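Local coordinates for methyltransferase FkbM (Methylobacillus flagellatus KT, PDB 2PY6) that probably acts as a methyltransferase, transferring methyl groups to a substrate that the structure alone does not identify, at the interface of chains A and B. Sequence-based numbering; all coordinates share one arbitrary frame. Chains: chain A/B, Methyltransferase FkbM.

The interface of chains A and B. Residues chain A 220-221, 409; chain B 17.
B:Leu17, in the short 3-10 helix 16-18 near the start of chain B, pushes its branched end against the carboxy-terminal A:Tyr409 and the backbone of A:Gly220 and A:Leu221. Most of the burial is its own: 52 Å² of its surface is hidden, out of 92 Å² summed over the patch. The tight part centres on one methyl. CD1 of B:Leu17 lies 3.6 Å from CE2 of the A:Tyr409 ring, displaced from the ring centre towards the CE2-CZ rim and raised to one side of the plane. The carbonyl O of A:Leu221 stands on that same side, 4.1 Å above the ring plane and over its centre, and lies 3.6 Å from the CD1 methyl. CD1 thus sits in the corner between ring rim and carbonyl, in van der Waals contact with both. One torsion explains the reach: CD1 of B:Leu17 is anti to CA (chi2 -177°), which carries this methyl out to the ring. The other branch is more loosely held. CD2 has the A:Gly220 carbonyl O at 3.9 Å, and A:Gly220 loses merely 5 Å² to the partner. Cut back to alanine, B:Leu17 would lose both branch methyls, and the CE2 rim of A:Tyr409 would probably be left without its apolar partner, with a gap beside the A:Leu221 carbonyl. Because the interface is two-fold symmetric, the contact recurs with the chains exchanged. Within the deposited tetramer, it fits the amino-terminal segment of one subunit against the carboxy terminus of its neighbour, a small apolar contribution to pairing if this assembly is the biological one.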
# COMPACT_ATOMS: atom_id res chain seq x y z
N GLY A 220 10.28 27.80 17.29
CA GLY A 220 10.44 28.21 18.66
C GLY A 220 11.08 29.60 18.78
O GLY A 220 11.37 30.05 19.88
N LEU A 221 11.27 30.31 17.67
CA LEU A 221 11.98 31.60 17.69
C LEU A 221 11.26 32.79 17.12
O LEU A 221 11.53 33.92 17.54
CB LEU A 221 13.34 31.45 16.95
CG LEU A 221 14.39 30.54 17.57
CD1 LEU A 221 15.53 30.26 16.60
CD2 LEU A 221 14.88 31.07 18.88
N TYR A 409 15.72 37.58 13.50
CA TYR A 409 14.55 38.29 13.95
C TYR A 409 14.96 39.44 14.85
O TYR A 409 16.15 39.79 15.02
CB TYR A 409 13.63 37.30 14.70
CG TYR A 409 14.32 36.64 15.87
CD1 TYR A 409 15.08 35.48 15.69
CD2 TYR A 409 14.24 37.16 17.14
CE1 TYR A 409 15.74 34.89 16.75
CE2 TYR A 409 14.90 36.55 18.22
CZ TYR A 409 15.63 35.42 18.01
OH TYR A 409 16.26 34.83 19.08
OXT TYR A 409 14.05 39.98 15.50
N LEU B 17 9.05 33.28 22.42
CA LEU B 17 10.13 33.76 23.24
C LEU B 17 9.62 34.36 24.55
O LEU B 17 10.46 34.80 25.35
CB LEU B 17 11.02 34.73 22.46
CG LEU B 17 11.93 34.04 21.43
CD1 LEU B 17 12.79 35.05 20.77
CD2 LEU B 17 12.82 32.96 22.03